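Local coordinates for putative surface-anchored fimbrial subunit (Corynebacterium diphtheriae, PDB 3HR6), which forms the shaft of the pilus on the cell surface as its major pilin, built of tandem Ig-like modules, at residues Lys140-Ser145 / Pro176-Asn181; Ala190-Ala195 / Tyr224-Arg229; Arg324-Gln329 / Thr397-Gly402. One frame throughout, in Å; residues are numbered along the deposited sequence.

How the contacts relate
From the N terminus, strand 131-143 runs out of the N-terminal pilin module, and contact 1 closes a loop of 30 residues by setting 140-145 against the 176-181 loop of the next, Cna-B-like module. Contact 2 follows within that module and closes a loop of 28 residues: 190-195, at the end of strand 187-192, meets the turn 226-229 that leads into strand 229-236. Contact 3 closes the longest loop, 67 residues, joining strands 327-333 and 391-398 in a separate four-stranded sheet. The three loops follow in series, none nested or crossed. Contacts 1 and 3 lie on opposite sides of the chain's centre, their centres about 66 Å apart.

Contact 1 (Lys140-Ser145 / Pro176-Asn181); sequences KHQALS and PEIASN
The junction between the N-terminal pilin module and the Cna-B-like module is where Gln142 and Leu144, of the segment 140-145 that strand 131-143 runs into, meet Pro176, Ile178 and Ala179 of the loop that follows strand 166-174. Gln142 carries most of it. Its CG stands beside the backbone N (chi1 -65°), and a bend at chi2 (81°) turns CD toward the loop backbone. Gln142 CG lies 3.3 Å from Glu177 O, and Gln142 OE1 touches Ile178 CA at 3.4 Å. A single hydrogen bond passes between the segments, from Ala179 N to Gln142 OE1 at 3.2 Å. The N-H points fairly straight at the oxygen (152°), but the donor sits above the amide plane, well to the side of the C=O direction. The other half of the amide looks back into its own module: Gln142 NE2 is hydrogen-bonded to Gly14 O, just after strand 5-13. Ala179 CB completes the approach at 4.1 Å from Gln142 NE2. At the other end of the contact Leu144 CD2 makes an apolar contact with Pro176 CG at 4.0 Å, the two side chains crossing obliquely. Beside it Pro176 CB rests 3.5 Å from Ala143 O, a carbon-to-carbonyl contact. Val112 of strand 111-112 is touched by Gln142, Pro176 and Ile178, so the N-terminal module also contributes an apolar side chain, while Ile178 also meets Phe184 farther along its own loop. The buried amide of Gln142 thus has a backbone partner on OE1 and on NE2, which fixes its turn. The module junction is tied by one modest polar link beside a small apolar contact, a side-chain-to-backbone link rather than a continuation of the sheet.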
loop_
_atom_site.group_PDB
_atom_site.type_symbol
_atom_site.label_atom_id
_atom_site.label_comp_id
_atom_site.label_asym_id
_atom_site.label_seq_id
_atom_site.Cartn_x
_atom_site.Cartn_y
_atom_site.Cartn_z
ATOM N N LYS A 140 -9.345 -20.598 -14.596
ATOM C CA LYS A 140 -8.745 -19.325 -14.974
ATOM C C LYS A 140 -8.975 -18.280 -13.904
ATOM O O LYS A 140 -10.044 -18.198 -13.313
ATOM C CB LYS A 140 -9.355 -18.794 -16.283
ATOM C CG LYS A 140 -8.732 -19.318 -17.554
ATOM C CD LYS A 140 -8.693 -20.827 -17.706
ATOM C CE LYS A 140 -9.847 -21.470 -18.488
ATOM N NZ LYS A 140 -9.604 -22.965 -18.648
ATOM N N HIS A 141 -7.962 -17.464 -13.668
ATOM C CA HIS A 141 -8.083 -16.281 -12.824
ATOM C C HIS A 141 -7.473 -15.118 -13.576
ATOM O O HIS A 141 -6.831 -15.296 -14.606
ATOM C CB HIS A 141 -7.378 -16.447 -11.486
ATOM C CG HIS A 141 -5.901 -16.589 -11.623
ATOM N ND1 HIS A 141 -5.278 -17.811 -11.732
ATOM C CD2 HIS A 141 -4.929 -15.655 -11.742
ATOM C CE1 HIS A 141 -3.976 -17.624 -11.896
ATOM N NE2 HIS A 141 -3.736 -16.326 -11.895
ATOM N N GLN A 142 -7.712 -13.912 -13.073
ATOM C CA GLN A 142 -7.169 -12.711 -13.697
ATOM C C GLN A 142 -6.316 -11.978 -12.701
ATOM O O GLN A 142 -6.637 -11.860 -11.537
ATOM C CB GLN A 142 -8.266 -11.796 -14.272
ATOM C CG GLN A 142 -9.080 -12.390 -15.442
ATOM C CD GLN A 142 -10.188 -13.316 -15.027
ATOM O OE1 GLN A 142 -11.078 -12.942 -14.254
ATOM N NE2 GLN A 142 -10.152 -14.551 -15.540
ATOM N N ALA A 143 -5.193 -11.483 -13.196
ATOM C CA ALA A 143 -4.265 -10.754 -12.380
ATOM C C ALA A 143 -4.777 -9.338 -12.055
ATOM O O ALA A 143 -5.542 -8.736 -12.802
ATOM C CB ALA A 143 -2.903 -10.661 -13.105
ATOM N N LEU A 144 -4.299 -8.851 -10.928
ATOM C CA LEU A 144 -4.437 -7.466 -10.497
ATOM C C LEU A 144 -3.093 -6.770 -10.719
ATOM O O LEU A 144 -2.028 -7.263 -10.312
ATOM C CB LEU A 144 -4.809 -7.402 -9.026
ATOM C CG LEU A 144 -6.271 -7.785 -8.761
ATOM C CD1 LEU A 144 -6.463 -8.280 -7.325
ATOM C CD2 LEU A 144 -7.114 -6.586 -9.080
ATOM N N SER A 145 -3.143 -5.612 -11.341
ATOM C CA SER A 145 -1.941 -4.818 -11.567
ATOM C C SER A 145 -1.562 -4.115 -10.288
ATOM O O SER A 145 -2.439 -3.767 -9.508
ATOM C CB SER A 145 -2.213 -3.754 -12.625
ATOM O OG SER A 145 -2.515 -4.368 -13.866
ATOM N N PRO A 176 -9.048 -4.605 -13.520
ATOM C CA PRO A 176 -8.750 -5.646 -14.513
ATOM C C PRO A 176 -9.958 -6.034 -15.341
ATOM O O PRO A 176 -11.102 -5.898 -14.885
ATOM C CB PRO A 176 -8.326 -6.822 -13.637
ATOM C CG PRO A 176 -9.196 -6.680 -12.439
ATOM C CD PRO A 176 -9.168 -5.190 -12.176
ATOM N N GLU A 177 -9.722 -6.535 -16.554
ATOM C CA GLU A 177 -10.768 -7.228 -17.286
ATOM C C GLU A 177 -10.944 -8.618 -16.656
ATOM O O GLU A 177 -9.951 -9.357 -16.455
ATOM C CB GLU A 177 -10.499 -7.339 -18.786
ATOM C CG GLU A 177 -11.597 -8.045 -19.538
ATOM C CD GLU A 177 -11.380 -8.101 -21.036
ATOM O OE1 GLU A 177 -10.372 -7.549 -21.499
ATOM O OE2 GLU A 177 -12.249 -8.682 -21.711
ATOM N N ILE A 178 -12.188 -8.937 -16.320
ATOM C CA ILE A 178 -12.515 -10.232 -15.712
ATOM C C ILE A 178 -13.339 -11.108 -16.676
ATOM O O ILE A 178 -13.890 -10.637 -17.673
ATOM C CB ILE A 178 -13.207 -10.080 -14.350
ATOM C CG1 ILE A 178 -14.613 -9.490 -14.512
ATOM C CG2 ILE A 178 -12.296 -9.266 -13.355
ATOM C CD1 ILE A 178 -15.383 -9.359 -13.174
ATOM N N ALA A 179 -13.393 -12.391 -16.354
ATOM C CA ALA A 179 -14.096 -13.385 -17.138
ATOM C C ALA A 179 -15.494 -12.886 -17.519
ATOM O O ALA A 179 -16.228 -12.362 -16.673
ATOM C CB ALA A 179 -14.192 -14.669 -16.340
ATOM N N SER A 180 -15.863 -13.045 -18.798
ATOM C CA SER A 180 -17.178 -12.622 -19.305
ATOM C C SER A 180 -18.313 -13.119 -18.425
ATOM O O SER A 180 -18.287 -14.262 -17.968
ATOM C CB SER A 180 -17.396 -13.174 -20.715
ATOM O OG SER A 180 -17.174 -14.570 -20.731
ATOM N N ASN A 181 -19.306 -12.259 -18.204
ATOM C CA ASN A 181 -20.486 -12.575 -17.396
ATOM C C ASN A 181 -20.238 -12.967 -15.927
ATOM O O ASN A 181 -21.175 -13.442 -15.267
ATOM C CB ASN A 181 -21.324 -13.633 -18.112
ATOM C CG ASN A 181 -21.584 -13.269 -19.564
ATOM O OD1 ASN A 181 -21.454 -14.108 -20.459
ATOM N ND2 ASN A 181 -21.935 -12.006 -19.805
#

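Contact 2 (Ala190-Ala195 / Tyr224-Arg229); sequences ADKLPA and YQVGDR
Arg229, last residue of the type II' turn from Val226, packs tightly against the Lys192 side chain and the carbonyls of Lys192 and Leu193, whereas Asp228 and Ala195 meet loosely through water. The turn closes the beta hairpin of strands 219-226 and 229-236, and strand 187-192 pairs antiparallel with 229-236. The guanidinium grips two successive backbone oxygens. Arg229 NE donates to Leu193 O at 2.9 Å, almost straight (171°) and within the guanidinium plane; Arg229 NH2 donates to Lys192 O, also at 2.9 Å, with the acceptor tilted from that plane. A bend at chi3 (66°) swings NE into place. Lys192 crosses the arginine at about a right angle, its CG over one guanidinium face and toward the rim, 3.6 Å from Arg229 NH2. The extended lysine continues to Val226, where Lys192 NZ lies 3.9 Å from Val226 CG1. Two positive groups converge beside Val226, Lys192 NZ being 4.3 Å from Arg229 NH1. Ala195 CB, 3.7 Å from Arg229 CG, borders the arginine's aliphatic part.

On the loose side, Ala195 CB merely touches Asp228, and one water bridges the backbones, 2.8 Å from Ala195 O and 2.7 Å from Asp228 O. A salt bridge from Lys192 NZ to Asp285 probably offsets the repulsion, and the arginine pins the end of strand 187-192 to the turn, its charge probably balanced by Glu287, in the loop that also carries Asp285.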
loop_
_atom_site.group_PDB
_atom_site.type_symbol
_atom_site.label_atom_id
_atom_site.label_comp_id
_atom_site.label_asym_id
_atom_site.label_seq_id
_atom_site.Cartn_x
_atom_site.Cartn_y
_atom_site.Cartn_z
ATOM N N ALA A 190 -7.086 -0.353 0.545
ATOM C CA ALA A 190 -6.771 -0.032 1.928
ATOM C C ALA A 190 -5.365 0.453 2.044
ATOM O O ALA A 190 -4.481 0.044 1.292
ATOM C CB ALA A 190 -6.929 -1.253 2.852
ATOM N N ASP A 191 -5.175 1.340 3.010
ATOM C CA ASP A 191 -3.848 1.957 3.180
ATOM C C ASP A 191 -3.606 2.093 4.649
ATOM O O ASP A 191 -4.359 2.791 5.339
ATOM C CB ASP A 191 -3.821 3.318 2.456
ATOM C CG ASP A 191 -2.435 3.943 2.409
ATOM O OD1 ASP A 191 -1.678 3.798 3.417
ATOM O OD2 ASP A 191 -2.121 4.535 1.382
ATOM N N LYS A 192 -2.590 1.396 5.165
ATOM C CA LYS A 192 -2.239 1.498 6.576
ATOM C C LYS A 192 -1.195 2.579 6.629
ATOM O O LYS A 192 -0.028 2.355 6.255
ATOM C CB LYS A 192 -1.716 0.171 7.156
ATOM C CG LYS A 192 -1.482 0.149 8.659
ATOM C CD LYS A 192 -1.057 -1.306 9.035
ATOM C CE LYS A 192 -0.949 -1.557 10.496
ATOM N NZ LYS A 192 -0.509 -2.955 10.684
ATOM N N LEU A 193 -1.634 3.767 7.006
ATOM C CA LEU A 193 -0.780 4.920 6.992
ATOM C C LEU A 193 0.428 4.665 7.895
ATOM O O LEU A 193 0.293 4.038 8.924
ATOM C CB LEU A 193 -1.518 6.162 7.475
ATOM C CG LEU A 193 -2.487 6.882 6.494
ATOM C CD1 LEU A 193 -3.623 5.992 6.047
ATOM C CD2 LEU A 193 -3.039 8.140 7.127
ATOM N N PRO A 194 1.577 5.249 7.517
ATOM C CA PRO A 194 2.673 5.182 8.488
ATOM C C PRO A 194 2.334 5.854 9.819
ATOM O O PRO A 194 1.515 6.772 9.876
ATOM C CB PRO A 194 3.826 5.901 7.780
ATOM C CG PRO A 194 3.217 6.778 6.795
ATOM C CD PRO A 194 1.864 6.140 6.391
ATOM N N ALA A 195 2.976 5.432 10.902
ATOM C CA ALA A 195 2.641 5.941 12.219
ATOM C C ALA A 195 2.875 7.406 12.431
ATOM O O ALA A 195 2.278 7.974 13.312
ATOM C CB ALA A 195 3.385 5.170 13.306
ATOM N N TYR A 224 -9.884 2.967 10.540
ATOM C CA TYR A 224 -9.816 2.261 11.786
ATOM C C TYR A 224 -8.362 2.175 12.225
ATOM O O TYR A 224 -7.471 2.186 11.387
ATOM C CB TYR A 224 -10.444 0.856 11.690
ATOM C CG TYR A 224 -10.192 0.098 10.413
ATOM C CD1 TYR A 224 -9.141 -0.812 10.295
ATOM C CD2 TYR A 224 -10.977 0.310 9.263
ATOM C CE1 TYR A 224 -8.901 -1.489 9.142
ATOM C CE2 TYR A 224 -10.743 -0.371 8.102
ATOM C CZ TYR A 224 -9.706 -1.277 8.014
ATOM O OH TYR A 224 -9.471 -1.933 6.860
ATOM N N GLN A 225 -8.172 2.104 13.542
ATOM C CA GLN A 225 -6.858 2.048 14.131
ATOM C C GLN A 225 -6.435 0.608 14.235
ATOM O O GLN A 225 -7.204 -0.227 14.695
ATOM C CB GLN A 225 -6.855 2.668 15.530
ATOM C CG GLN A 225 -7.048 4.164 15.543
ATOM C CD GLN A 225 -6.116 4.894 14.604
ATOM O OE1 GLN A 225 -4.937 5.131 14.905
ATOM N NE2 GLN A 225 -6.646 5.265 13.446
ATOM N N VAL A 226 -5.214 0.327 13.805
ATOM C CA VAL A 226 -4.573 -0.951 14.074
ATOM C C VAL A 226 -3.268 -0.591 14.766
ATOM O O VAL A 226 -2.378 -0.023 14.137
ATOM C CB VAL A 226 -4.262 -1.755 12.834
ATOM C CG1 VAL A 226 -3.429 -2.978 13.238
ATOM C CG2 VAL A 226 -5.540 -2.208 12.120
ATOM N N GLY A 227 -3.198 -0.860 16.061
ATOM C CA GLY A 227 -2.126 -0.331 16.884
ATOM C C GLY A 227 -2.002 1.183 16.757
ATOM O O GLY A 227 -2.987 1.922 16.923
ATOM N N ASP A 228 -0.802 1.660 16.464
ATOM C CA ASP A 228 -0.556 3.103 16.419
ATOM C C ASP A 228 -0.663 3.646 15.003
ATOM O O ASP A 228 -0.153 4.737 14.699
ATOM C CB ASP A 228 0.810 3.445 17.022
ATOM C CG ASP A 228 1.975 2.800 16.269
ATOM O OD1 ASP A 228 1.770 2.020 15.323
ATOM O OD2 ASP A 228 3.129 3.070 16.658
ATOM N N ARG A 229 -1.284 2.875 14.121
ATOM C CA ARG A 229 -1.487 3.318 12.750
ATOM C C ARG A 229 -2.952 3.304 12.324
ATOM O O ARG A 229 -3.697 2.415 12.679
ATOM C CB ARG A 229 -0.653 2.491 11.790
ATOM C CG ARG A 229 0.865 2.699 12.060
ATOM C CD ARG A 229 1.636 1.617 11.423
ATOM N NE ARG A 229 1.540 1.665 9.977
ATOM C CZ ARG A 229 2.073 0.773 9.137
ATOM N NH1 ARG A 229 2.679 -0.304 9.596
ATOM N NH2 ARG A 229 1.911 0.928 7.833
HETATM O O HOH W 1 1.382 6.787 15.693
#

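Contact 3 (Arg324-Gln329 / Thr397-Gly402); sequences RTATFQ and TATASG
A classic beta bulge joins strands 327-333 and 391-398, antiparallel neighbours in a four-stranded sheet of the module at the C-terminal end: Thr397 and Ala398 both face Thr327. The disulfide Cys333-Cys393 links the same two strands. Thr327 N donates to Ala398 O at 3.0 Å, nearly straight (166°). In return, Thr327 O accepts a hydrogen bond from Thr397 N at 2.8 Å. Ala398 N adds a weak one to Thr327 O at 3.5 Å, so the extra residue directs two amides to one carbonyl. The side chains follow this register. Thr397 OG1 stands between its backbone N and carbonyl carbon (chi1 60°), which brings it to 3.3 Å from Thr327 CG2. The methyl CG2 of Thr397 turns to Gln329 and meets Gln329 OE1 at 3.6 Å, the two side chains crossing at about a right angle; the amide nitrogen of Gln329 is held by Gln352 O. Thr327 CB and Ala398 CB sit together at 4.0 Å on one face of the sheet.

Past the bulge the segments run on as loop. Ala326 CA approaches Ala398 O at 3.3 Å in a CA-H...O contact, and Thr325 O has a similar contact with Thr399 CA. Ala400 CB closes this end against Arg324 CB at 3.9 Å, while the guanidinium of Arg324 is tied to the backbone carbonyls of Thr319 and Pro320. Thr399 and Ala400 reach Phe315 of strand 302-315. The chemistry therefore changes along the contact, from amide hydrogen bonds at both N and O of Thr327 to CA-H...O and carbon-to-carbon contacts where 399-400 leave the sheet.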
loop_
_atom_site.group_PDB
_atom_site.type_symbol
_atom_site.label_atom_id
_atom_site.label_comp_id
_atom_site.label_asym_id
_atom_site.label_seq_id
_atom_site.Cartn_x
_atom_site.Cartn_y
_atom_site.Cartn_z
ATOM N N ARG A 324 23.153 32.968 28.290
ATOM C CA ARG A 324 23.526 33.171 26.889
ATOM C C ARG A 324 22.724 32.271 25.987
ATOM O O ARG A 324 22.756 31.048 26.136
ATOM C CB ARG A 324 25.012 32.917 26.683
ATOM C CG ARG A 324 25.901 33.831 27.488
ATOM C CD ARG A 324 27.373 33.623 27.226
ATOM N NE ARG A 324 27.860 32.344 27.755
ATOM C CZ ARG A 324 29.133 32.058 28.056
ATOM N NH1 ARG A 324 30.099 32.943 27.892
ATOM N NH2 ARG A 324 29.452 30.858 28.502
ATOM N N THR A 325 21.984 32.878 25.056
ATOM C CA THR A 325 21.279 32.107 24.061
ATOM C C THR A 325 21.271 32.846 22.728
ATOM O O THR A 325 21.436 34.071 22.668
ATOM C CB THR A 325 19.856 31.718 24.531
ATOM O OG1 THR A 325 19.263 30.848 23.572
ATOM C CG2 THR A 325 18.966 32.930 24.710
ATOM N N ALA A 326 21.153 32.077 21.651
ATOM C CA ALA A 326 21.044 32.626 20.323
ATOM C C ALA A 326 19.807 32.026 19.671
ATOM O O ALA A 326 19.337 30.948 20.078
ATOM C CB ALA A 326 22.293 32.332 19.494
ATOM N N THR A 327 19.298 32.724 18.660
ATOM C CA THR A 327 18.111 32.343 17.923
ATOM C C THR A 327 18.469 32.277 16.432
ATOM O O THR A 327 19.206 33.123 15.918
ATOM C CB THR A 327 16.960 33.352 18.173
ATOM O OG1 THR A 327 16.670 33.438 19.587
ATOM C CG2 THR A 327 15.686 32.998 17.342
ATOM N N PHE A 328 17.977 31.227 15.768
ATOM C CA PHE A 328 18.201 30.985 14.351
ATOM C C PHE A 328 16.889 30.723 13.655
ATOM O O PHE A 328 15.898 30.230 14.263
ATOM C CB PHE A 328 19.129 29.783 14.114
ATOM C CG PHE A 328 20.479 29.946 14.733
ATOM C CD1 PHE A 328 21.561 30.433 13.977
ATOM C CD2 PHE A 328 20.679 29.665 16.071
ATOM C CE1 PHE A 328 22.796 30.621 14.543
ATOM C CE2 PHE A 328 21.910 29.853 16.656
ATOM C CZ PHE A 328 22.995 30.317 15.895
ATOM N N GLN A 329 16.869 31.133 12.396
ATOM C CA GLN A 329 15.842 30.704 11.481
ATOM C C GLN A 329 16.475 29.910 10.350
ATOM O O GLN A 329 17.640 30.126 9.930
ATOM C CB GLN A 329 15.004 31.883 11.005
ATOM C CG GLN A 329 14.303 32.596 12.109
ATOM C CD GLN A 329 13.350 33.640 11.581
ATOM O OE1 GLN A 329 13.784 34.630 10.988
ATOM N NE2 GLN A 329 12.064 33.458 11.846
ATOM N N THR A 397 19.316 35.336 14.230
ATOM C CA THR A 397 18.483 36.544 14.398
ATOM C C THR A 397 18.666 37.225 15.753
ATOM O O THR A 397 18.304 38.386 15.907
ATOM C CB THR A 397 16.995 36.244 14.213
ATOM O OG1 THR A 397 16.570 35.283 15.183
ATOM C CG2 THR A 397 16.672 35.783 12.793
ATOM N N ALA A 398 19.230 36.515 16.727
ATOM C CA ALA A 398 19.526 37.078 18.025
ATOM C C ALA A 398 20.690 36.314 18.630
ATOM O O ALA A 398 20.957 35.154 18.271
ATOM C CB ALA A 398 18.297 37.044 18.923
ATOM N N THR A 399 21.412 37.002 19.498
ATOM C CA THR A 399 22.500 36.392 20.219
ATOM C C THR A 399 22.553 36.925 21.650
ATOM O O THR A 399 21.609 37.550 22.112
ATOM C CB THR A 399 23.784 36.618 19.441
ATOM O OG1 THR A 399 24.831 35.802 19.979
ATOM C CG2 THR A 399 24.161 38.115 19.452
ATOM N N ALA A 400 23.628 36.624 22.363
ATOM C CA ALA A 400 23.740 36.987 23.764
ATOM C C ALA A 400 24.205 38.436 23.897
ATOM O O ALA A 400 24.728 39.003 22.945
ATOM C CB ALA A 400 24.691 36.050 24.460
ATOM N N SER A 401 24.010 39.013 25.084
ATOM C CA SER A 401 24.495 40.376 25.410
ATOM C C SER A 401 25.970 40.532 25.090
ATOM O O SER A 401 26.800 39.788 25.619
ATOM C CB SER A 401 24.318 40.669 26.904
ATOM O OG SER A 401 22.992 41.081 27.161
ATOM N N GLY A 402 26.309 41.531 24.276
ATOM C CA GLY A 402 27.707 41.841 24.011
ATOM C C GLY A 402 28.423 40.995 22.975
ATOM O O GLY A 402 29.632 41.158 22.765
#